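Local coordinates for inactivation-no-after-potential D protein (Drosophila melanogaster, PDB 5F67) that binds the C-terminal tail of the TRP channel through its third PDZ domain, the part present here, and probably scaffolds photoreceptor signalling proteins, at residues D12-I17 against T101-T106; I37-G42 against D88-L93; F18-K23 against V80-N85. One frame throughout, in Å; residues are numbered along the deposited sequence.

How the interactions relate
Interactions 1 and 3 fasten the N-terminal segment, which covers one side of the PDZ domain. Their centres lie about 6 Å apart. Phe18 CZ of interaction 3 packs on Ile103 CD1 of interaction 1 at 3.8 Å. Interaction 2 joins the walls of the peptide groove, and its centre lies about 15 Å from that of interaction 1, across the centre of the chain. Strand 99-105 reaches both: Ile103 meets the N-terminal segment, and Met102 SD lies 4.0 Å from Leu93 CD2 of the groove. The 80-85 loop leads into the groove helix, and Leu92 CD1 packs on Thr81 CG2 at 3.7 Å.

Interaction 1: residues D12-I17 against T101-T106; sequences DETKFI and TMILLT
The CD1 methyl of Ile103, on strand 99-105, packs against Thr14 and Ile17, and the contact is buried and apolar. Asp12 starts the segment and does not touch the strand itself. Its OD1 receives the backbone N of Thr14 at 3.1 Å, which makes an Asx turn. The same OD1 pairs with Thr14 OG1 at 2.9 Å. Both come from one face of the carboxylate; OG1 is on the syn side and closer to the plane, whereas N sits well above it. Gln78 NE2 also bonds to this oxygen. The bond through OG1 should limit the turning of the Thr14 side chain, and the two together should hold the Asp12 carboxylate. OG1 lies between the backbone N and the carbonyl carbon (chi1 63°), where it faces Asp12. The side chain of Thr14 then meets Ile103 obliquely, with CB 3.8 Å from Ile103 CD1. OG1 of Thr14 is almost as near to that methyl, at 3.9 Å. Two successive type I turns, Asp12 to Lys15 and Thr14 to Ile17, bend the chain round. The second is closed by Ile17 N to Thr14 O at 3.1 Å. Phe16 lies over Ile17 CG1 with one ring face, in the rim region. Ile17 meets Ile103 tip to tip. CD1 of Ile17 stands 4.0 Å from CD1 of Ile103, and the two CG2 methyls are equally close. Thr14 also packs on Ala75, and Ile17 on Leu74, both in strand 72-76. Val80 of strand 79-80 touches both residues. The segment thus lies across three strands of the antiparallel sheet of the PDZ domain and leads into helix 17-20.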
loop_
_atom_site.group_PDB
_atom_site.type_symbol
_atom_site.label_atom_id
_atom_site.label_comp_id
_atom_site.label_asym_id
_atom_site.label_seq_id
_atom_site.Cartn_x
_atom_site.Cartn_y
_atom_site.Cartn_z
ATOM N N ASP A 12 2.367 11.774 -17.085
ATOM C CA ASP A 12 2.285 11.117 -15.791
ATOM C C ASP A 12 0.817 10.764 -15.573
ATOM O O ASP A 12 -0.011 11.645 -15.329
ATOM C CB ASP A 12 2.808 12.033 -14.677
ATOM C CG ASP A 12 2.802 11.365 -13.304
ATOM O OD1 ASP A 12 2.447 10.165 -13.195
ATOM O OD2 ASP A 12 3.166 12.052 -12.325
ATOM N N GLU A 13 0.495 9.477 -15.672
ATOM C CA GLU A 13 -0.892 9.033 -15.580
ATOM C C GLU A 13 -1.459 9.141 -14.163
ATOM O O GLU A 13 -2.669 9.001 -13.957
ATOM C CB GLU A 13 -1.022 7.588 -16.078
ATOM N N THR A 14 -0.592 9.383 -13.185
ATOM C CA THR A 14 -1.037 9.448 -11.791
ATOM C C THR A 14 -1.111 10.873 -11.239
ATOM O O THR A 14 -1.593 11.071 -10.122
ATOM C CB THR A 14 -0.144 8.586 -10.857
ATOM O OG1 THR A 14 1.201 9.093 -10.864
ATOM C CG2 THR A 14 -0.145 7.131 -11.310
ATOM N N LYS A 15 -0.650 11.867 -12.003
ATOM C CA LYS A 15 -0.556 13.223 -11.453
ATOM C C LYS A 15 -1.922 13.799 -11.053
ATOM O O LYS A 15 -2.009 14.574 -10.102
ATOM C CB LYS A 15 0.195 14.177 -12.403
ATOM C CG LYS A 15 0.429 15.598 -11.833
ATOM C CD LYS A 15 1.337 16.443 -12.718
ATOM C CE LYS A 15 2.787 15.943 -12.683
ATOM N NZ LYS A 15 3.429 16.074 -11.328
ATOM N N PHE A 16 -2.982 13.408 -11.759
ATOM C CA PHE A 16 -4.309 13.939 -11.462
ATOM C C PHE A 16 -4.748 13.608 -10.037
ATOM O O PHE A 16 -5.590 14.303 -9.468
ATOM C CB PHE A 16 -5.358 13.420 -12.464
ATOM C CG PHE A 16 -5.820 12.019 -12.191
ATOM C CD1 PHE A 16 -6.971 11.784 -11.442
ATOM C CD2 PHE A 16 -5.104 10.928 -12.677
ATOM C CE1 PHE A 16 -7.396 10.487 -11.175
ATOM C CE2 PHE A 16 -5.532 9.629 -12.419
ATOM C CZ PHE A 16 -6.677 9.411 -11.669
ATOM N N ILE A 17 -4.194 12.535 -9.474
ATOM C CA ILE A 17 -4.558 12.116 -8.128
ATOM C C ILE A 17 -4.338 13.225 -7.101
ATOM O O ILE A 17 -5.108 13.350 -6.140
ATOM C CB ILE A 17 -3.797 10.830 -7.737
ATOM C CG1 ILE A 17 -4.254 9.673 -8.636
ATOM C CG2 ILE A 17 -4.001 10.493 -6.262
ATOM C CD1 ILE A 17 -3.398 8.408 -8.530
ATOM N N THR A 101 6.751 2.521 -6.308
ATOM C CA THR A 101 6.211 3.834 -6.009
ATOM C C THR A 101 4.760 3.636 -5.601
ATOM O O THR A 101 3.985 3.008 -6.329
ATOM C CB THR A 101 6.223 4.723 -7.254
ATOM O OG1 THR A 101 7.556 4.818 -7.768
ATOM C CG2 THR A 101 5.692 6.129 -6.923
ATOM N N MET A 102 4.381 4.151 -4.438
ATOM C CA MET A 102 2.981 4.087 -4.052
ATOM C C MET A 102 2.486 5.483 -3.702
ATOM O O MET A 102 3.204 6.262 -3.079
ATOM C CB MET A 102 2.802 3.157 -2.854
ATOM C CG MET A 102 3.126 1.696 -3.176
ATOM S SD MET A 102 2.732 0.600 -1.801
ATOM C CE MET A 102 4.087 0.941 -0.677
ATOM N N ILE A 103 1.261 5.793 -4.112
ATOM C CA ILE A 103 0.650 7.040 -3.700
ATOM C C ILE A 103 -0.341 6.664 -2.627
ATOM O O ILE A 103 -1.215 5.812 -2.839
ATOM C CB ILE A 103 -0.089 7.741 -4.850
ATOM C CG1 ILE A 103 0.920 8.171 -5.924
ATOM C CG2 ILE A 103 -0.816 8.970 -4.328
ATOM C CD1 ILE A 103 0.282 8.829 -7.133
ATOM N N LEU A 104 -0.191 7.291 -1.467
ATOM C CA LEU A 104 -0.973 6.936 -0.291
ATOM C C LEU A 104 -1.663 8.157 0.283
ATOM O O LEU A 104 -1.139 9.261 0.215
ATOM C CB LEU A 104 -0.052 6.348 0.780
ATOM C CG LEU A 104 0.617 5.008 0.472
ATOM C CD1 LEU A 104 1.722 4.720 1.491
ATOM C CD2 LEU A 104 -0.410 3.873 0.442
ATOM N N LEU A 105 -2.828 7.951 0.887
ATOM C CA LEU A 105 -3.542 9.045 1.540
ATOM C C LEU A 105 -3.860 8.651 2.977
ATOM O O LEU A 105 -4.582 7.674 3.222
ATOM C CB LEU A 105 -4.843 9.364 0.794
ATOM C CG LEU A 105 -5.748 10.416 1.449
ATOM C CD1 LEU A 105 -5.103 11.803 1.432
ATOM C CD2 LEU A 105 -7.089 10.459 0.750
ATOM N N THR A 106 -3.302 9.386 3.931
ATOM C CA THR A 106 -3.608 9.135 5.337
ATOM C C THR A 106 -4.824 9.967 5.687
ATOM O O THR A 106 -4.849 11.176 5.432
ATOM C CB THR A 106 -2.425 9.520 6.262
ATOM O OG1 THR A 106 -1.301 8.683 5.975
ATOM C CG2 THR A 106 -2.800 9.332 7.727
#

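Interaction 2: residues I37-G42 against D88-L93; sequences IMVIYG and DATGLL
The peptide-binding groove of the PDZ domain runs between strand 37-44 and helix 86-95, and this contact joins its two walls. Val39 and Ile37 of the strand face Thr90 and Leu93 of the helix. The short segments run nearly antiparallel, at 161°, with their axes 9.5 Å apart at closest approach. Val39 uses both methyls. CG2 meets Thr90 CG2 at 3.7 Å, where the two side chains pass at a slant. CG1 lies 4.0 Å from Leu93 CD1, with the side chains end to end. With chi1 at -59°, CG1 is turned to Leu93 and CG2 to Thr90. Leu93 CD1 is shared, because Ile37 CD1 also approaches it, at 4.1 Å. Ile37 and Leu93 cross at about a right angle. The methyl of Thr90 faces the strand, while its OG1 bonds to the carbonyl of Tyr86, one turn back in the helix. Its polar end is thus satisfied within the helix, and its apolar branch serves the groove. Behind the groove, Met102 of strand 99-105 packs on both Ile37 and Leu93. Apolar side chains of the bound peptide pack on Ile37, Thr90 and Leu93 of this contact, and its backbone lies against Met38. Ile37 forms backbone hydrogen bonds with it. A ligand that joins the edge of a strand beside a helix is the general PDZ way of taking a C-terminal tail, and the backbone bonds from Ile37 are consistent with it.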
loop_
_atom_site.group_PDB
_atom_site.type_symbol
_atom_site.label_atom_id
_atom_site.label_comp_id
_atom_site.label_asym_id
_atom_site.label_seq_id
_atom_site.Cartn_x
_atom_site.Cartn_y
_atom_site.Cartn_z
ATOM N N ILE A 37 3.389 -4.994 3.516
ATOM C CA ILE A 37 2.005 -4.570 3.734
ATOM C C ILE A 37 1.004 -5.658 3.393
ATOM O O ILE A 37 1.323 -6.619 2.687
ATOM C CB ILE A 37 1.625 -3.343 2.855
ATOM C CG1 ILE A 37 1.836 -3.662 1.364
ATOM C CG2 ILE A 37 2.413 -2.095 3.260
ATOM C CD1 ILE A 37 1.273 -2.574 0.414
ATOM N N MET A 38 -0.214 -5.494 3.910
ATOM C CA MET A 38 -1.380 -6.212 3.406
ATOM C C MET A 38 -2.435 -5.168 3.091
ATOM O O MET A 38 -2.388 -4.050 3.624
ATOM C CB MET A 38 -1.910 -7.204 4.445
ATOM C CG MET A 38 -0.977 -8.365 4.668
ATOM S SD MET A 38 -1.481 -9.319 6.089
ATOM C CE MET A 38 -0.133 -10.493 6.103
ATOM N N VAL A 39 -3.380 -5.504 2.218
ATOM C CA VAL A 39 -4.428 -4.562 1.882
ATOM C C VAL A 39 -5.775 -5.247 1.957
ATOM O O VAL A 39 -5.861 -6.483 1.990
ATOM C CB VAL A 39 -4.244 -3.933 0.470
ATOM C CG1 VAL A 39 -2.901 -3.185 0.378
ATOM C CG2 VAL A 39 -4.314 -5.010 -0.618
ATOM N N ILE A 40 -6.816 -4.428 2.019
ATOM C CA ILE A 40 -8.184 -4.917 1.913
ATOM C C ILE A 40 -8.931 -4.001 0.963
ATOM O O ILE A 40 -8.500 -2.865 0.693
ATOM C CB ILE A 40 -8.900 -4.937 3.287
ATOM C CG1 ILE A 40 -8.853 -3.565 3.952
ATOM C CG2 ILE A 40 -8.296 -5.992 4.203
ATOM C CD1 ILE A 40 -9.810 -3.442 5.129
ATOM N N TYR A 41 -10.039 -4.491 0.429
ATOM C CA TYR A 41 -10.976 -3.606 -0.225
ATOM C C TYR A 41 -11.945 -3.164 0.863
ATOM O O TYR A 41 -12.621 -4.000 1.469
ATOM C CB TYR A 41 -11.746 -4.331 -1.339
ATOM C CG TYR A 41 -12.505 -3.361 -2.198
ATOM C CD1 TYR A 41 -11.988 -2.927 -3.418
ATOM C CD2 TYR A 41 -13.710 -2.826 -1.769
ATOM C CE1 TYR A 41 -12.682 -1.999 -4.205
ATOM C CE2 TYR A 41 -14.407 -1.904 -2.543
ATOM C CZ TYR A 41 -13.886 -1.500 -3.758
ATOM O OH TYR A 41 -14.573 -0.582 -4.524
ATOM N N GLY A 42 -12.009 -1.863 1.118
ATOM C CA GLY A 42 -12.822 -1.366 2.208
ATOM C C GLY A 42 -13.491 -0.045 1.899
ATOM O O GLY A 42 -13.591 0.372 0.741
ATOM N N ASP A 88 -7.001 -7.155 -8.605
ATOM C CA ASP A 88 -6.145 -6.334 -9.447
ATOM C C ASP A 88 -5.100 -5.569 -8.647
ATOM O O ASP A 88 -3.941 -5.506 -9.054
ATOM C CB ASP A 88 -6.977 -5.387 -10.318
ATOM C CG ASP A 88 -7.803 -6.134 -11.355
ATOM O OD1 ASP A 88 -7.529 -7.336 -11.584
ATOM O OD2 ASP A 88 -8.720 -5.521 -11.941
ATOM N N ALA A 89 -5.492 -5.006 -7.508
ATOM C CA ALA A 89 -4.540 -4.249 -6.680
ATOM C C ALA A 89 -3.457 -5.144 -6.091
ATOM O O ALA A 89 -2.263 -4.812 -6.142
ATOM C CB ALA A 89 -5.263 -3.501 -5.563
ATOM N N THR A 90 -3.856 -6.278 -5.526
ATOM C CA THR A 90 -2.863 -7.212 -4.998
ATOM C C THR A 90 -1.972 -7.739 -6.118
ATOM O O THR A 90 -0.780 -7.953 -5.908
ATOM C CB THR A 90 -3.498 -8.384 -4.208
ATOM O OG1 THR A 90 -4.462 -9.057 -5.021
ATOM C CG2 THR A 90 -4.176 -7.854 -2.949
ATOM N N GLY A 91 -2.544 -7.934 -7.305
ATOM C CA GLY A 91 -1.755 -8.359 -8.451
ATOM C C GLY A 91 -0.670 -7.348 -8.796
ATOM O O GLY A 91 0.472 -7.717 -9.063
ATOM N N LEU A 92 -1.021 -6.063 -8.784
ATOM C CA LEU A 92 -0.048 -5.019 -9.076
ATOM C C LEU A 92 1.059 -5.024 -8.034
ATOM O O LEU A 92 2.236 -4.905 -8.368
ATOM C CB LEU A 92 -0.733 -3.648 -9.108
ATOM C CG LEU A 92 -1.687 -3.392 -10.284
ATOM C CD1 LEU A 92 -2.547 -2.156 -10.017
ATOM C CD2 LEU A 92 -0.907 -3.210 -11.578
ATOM N N LEU A 93 0.688 -5.164 -6.766
ATOM C CA LEU A 93 1.687 -5.141 -5.695
ATOM C C LEU A 93 2.613 -6.347 -5.767
ATOM O O LEU A 93 3.827 -6.219 -5.577
ATOM C CB LEU A 93 1.009 -5.050 -4.322
ATOM C CG LEU A 93 0.301 -3.722 -4.075
ATOM C CD1 LEU A 93 -0.674 -3.878 -2.919
ATOM C CD2 LEU A 93 1.343 -2.623 -3.807
#

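Interaction 3: residues F18-K23 against V80-N85; sequences FDQFPK and VTLESN
The ring of Phe21 has Gln20 CG over one face, 3.5 Å above the plane and towards the rim. At its edge, in the ring plane, lies Leu82 CD1. Its distance to Phe21 CE2 is 3.8 Å. Leu82 CD2 comes in obliquely and closer, 3.5 Å from CE2 and 3.7 Å from CZ of Phe21. The two side chains slide past each other in opposite directions, and both leucine methyls meet the CE2 corner of the ring. With chi1 at -54° the ring of Phe21 is directed at Leu82. Gln20 is extended, with CG anti to its backbone N (chi1 -171°). That chain carries the amide out to the same leucine, where OE1 of Gln20 lies 4.1 Å from CD1 of Leu82. The contact lies at the surface and joins the end of helix 17-20 and Phe21 just after it to the type I turn Thr81 to Ser84, which links strand 79-80 to the groove helix of the PDZ fold. A serine in place of Leu82 would probably leave the CE2 corner of Phe21 without its apolar partner and open a gap between the helix end and the turn. Strand 72-76 lies beneath both residues, with Leu74 touching Phe21 and Leu82 alike. Farther along, Asn85 caps the groove helix through OD1, which accepts from the backbone N of Asp88.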
loop_
_atom_site.group_PDB
_atom_site.type_symbol
_atom_site.label_atom_id
_atom_site.label_comp_id
_atom_site.label_asym_id
_atom_site.label_seq_id
_atom_site.Cartn_x
_atom_site.Cartn_y
_atom_site.Cartn_z
ATOM N N PHE A 18 -3.316 14.051 -7.309
ATOM C CA PHE A 18 -3.001 15.099 -6.337
ATOM C C PHE A 18 -3.916 16.312 -6.450
ATOM O O PHE A 18 -3.825 17.235 -5.638
ATOM C CB PHE A 18 -1.516 15.491 -6.420
ATOM C CG PHE A 18 -0.602 14.351 -6.103
ATOM C CD1 PHE A 18 -0.436 13.927 -4.782
ATOM C CD2 PHE A 18 0.037 13.649 -7.124
ATOM C CE1 PHE A 18 0.390 12.831 -4.483
ATOM C CE2 PHE A 18 0.855 12.550 -6.834
ATOM C CZ PHE A 18 1.034 12.144 -5.509
ATOM N N ASP A 19 -4.788 16.320 -7.454
ATOM C CA ASP A 19 -5.812 17.369 -7.532
ATOM C C ASP A 19 -7.101 16.848 -6.909
ATOM O O ASP A 19 -7.872 17.606 -6.327
ATOM C CB ASP A 19 -6.066 17.810 -8.981
ATOM C CG ASP A 19 -5.076 18.852 -9.451
ATOM O OD1 ASP A 19 -4.045 19.030 -8.764
ATOM O OD2 ASP A 19 -5.320 19.498 -10.505
ATOM N N GLN A 20 -7.332 15.548 -7.037
ATOM C CA GLN A 20 -8.503 14.926 -6.418
ATOM C C GLN A 20 -8.275 14.697 -4.923
ATOM O O GLN A 20 -9.204 14.822 -4.113
ATOM C CB GLN A 20 -8.815 13.596 -7.106
ATOM C CG GLN A 20 -10.141 13.000 -6.668
ATOM C CD GLN A 20 -10.632 11.906 -7.595
ATOM O OE1 GLN A 20 -10.136 11.750 -8.715
ATOM N NE2 GLN A 20 -11.625 11.151 -7.138
ATOM N N PHE A 21 -7.041 14.350 -4.562
ATOM C CA PHE A 21 -6.673 14.115 -3.164
ATOM C C PHE A 21 -5.398 14.902 -2.846
ATOM O O PHE A 21 -4.301 14.344 -2.844
ATOM C CB PHE A 21 -6.433 12.619 -2.913
ATOM C CG PHE A 21 -7.585 11.733 -3.322
ATOM C CD1 PHE A 21 -8.661 11.524 -2.462
ATOM C CD2 PHE A 21 -7.587 11.111 -4.563
ATOM C CE1 PHE A 21 -9.723 10.714 -2.836
ATOM C CE2 PHE A 21 -8.643 10.295 -4.947
ATOM C CZ PHE A 21 -9.712 10.091 -4.082
ATOM N N PRO A 22 -5.538 16.209 -2.581
ATOM C CA PRO A 22 -4.329 17.033 -2.482
ATOM C C PRO A 22 -3.448 16.730 -1.273
ATOM O O PRO A 22 -2.304 17.199 -1.231
ATOM C CB PRO A 22 -4.869 18.472 -2.418
ATOM C CG PRO A 22 -6.335 18.356 -2.155
ATOM C CD PRO A 22 -6.767 17.020 -2.674
ATOM N N LYS A 23 -3.947 15.948 -0.322
ATOM C CA LYS A 23 -3.120 15.561 0.830
ATOM C C LYS A 23 -2.416 14.220 0.636
ATOM O O LYS A 23 -1.716 13.741 1.540
ATOM C CB LYS A 23 -3.952 15.547 2.121
ATOM C CG LYS A 23 -4.520 16.915 2.487
ATOM C CD LYS A 23 -3.417 17.970 2.553
ATOM N N VAL A 80 -2.956 3.391 -11.705
ATOM C CA VAL A 80 -3.890 3.997 -10.757
ATOM C C VAL A 80 -4.759 2.915 -10.109
ATOM O O VAL A 80 -5.294 2.047 -10.804
ATOM C CB VAL A 80 -4.784 5.033 -11.462
ATOM C CG1 VAL A 80 -5.885 5.523 -10.529
ATOM C CG2 VAL A 80 -3.934 6.204 -11.960
ATOM N N THR A 81 -4.887 2.948 -8.781
ATOM C CA THR A 81 -5.656 1.918 -8.074
ATOM C C THR A 81 -6.940 2.450 -7.449
ATOM O O THR A 81 -7.592 1.760 -6.667
ATOM C CB THR A 81 -4.821 1.216 -6.986
ATOM O OG1 THR A 81 -4.241 2.202 -6.122
ATOM C CG2 THR A 81 -3.701 0.385 -7.624
ATOM N N LEU A 82 -7.306 3.669 -7.825
ATOM C CA LEU A 82 -8.536 4.284 -7.347
ATOM C C LEU A 82 -9.758 3.431 -7.639
ATOM O O LEU A 82 -10.684 3.365 -6.829
ATOM C CB LEU A 82 -8.722 5.654 -7.997
ATOM C CG LEU A 82 -8.264 6.842 -7.168
ATOM C CD1 LEU A 82 -8.329 8.112 -8.004
ATOM C CD2 LEU A 82 -9.157 6.946 -5.931
ATOM N N GLU A 83 -9.756 2.767 -8.793
ATOM C CA GLU A 83 -10.900 1.946 -9.178
ATOM C C GLU A 83 -10.585 0.449 -9.221
ATOM O O GLU A 83 -11.376 -0.337 -9.749
ATOM C CB GLU A 83 -11.444 2.406 -10.536
ATOM C CG GLU A 83 -11.784 3.902 -10.614
ATOM C CD GLU A 83 -13.013 4.279 -9.798
ATOM O OE1 GLU A 83 -13.820 3.385 -9.464
ATOM O OE2 GLU A 83 -13.179 5.481 -9.496
ATOM N N SER A 84 -9.448 0.053 -8.652
ATOM C CA SER A 84 -9.032 -1.351 -8.687
ATOM C C SER A 84 -9.826 -2.197 -7.704
ATOM O O SER A 84 -10.153 -1.737 -6.603
ATOM C CB SER A 84 -7.548 -1.477 -8.350
ATOM O OG SER A 84 -6.766 -0.801 -9.319
ATOM N N ASN A 85 -10.132 -3.430 -8.098
ATOM C CA ASN A 85 -10.679 -4.391 -7.149
ATOM C C ASN A 85 -9.534 -5.062 -6.392
ATOM O O ASN A 85 -8.358 -4.754 -6.631
ATOM C CB ASN A 85 -11.594 -5.412 -7.841
ATOM C CG ASN A 85 -10.866 -6.281 -8.865
ATOM O OD1 ASN A 85 -9.676 -6.574 -8.733
ATOM N ND2 ASN A 85 -11.610 -6.744 -9.876
#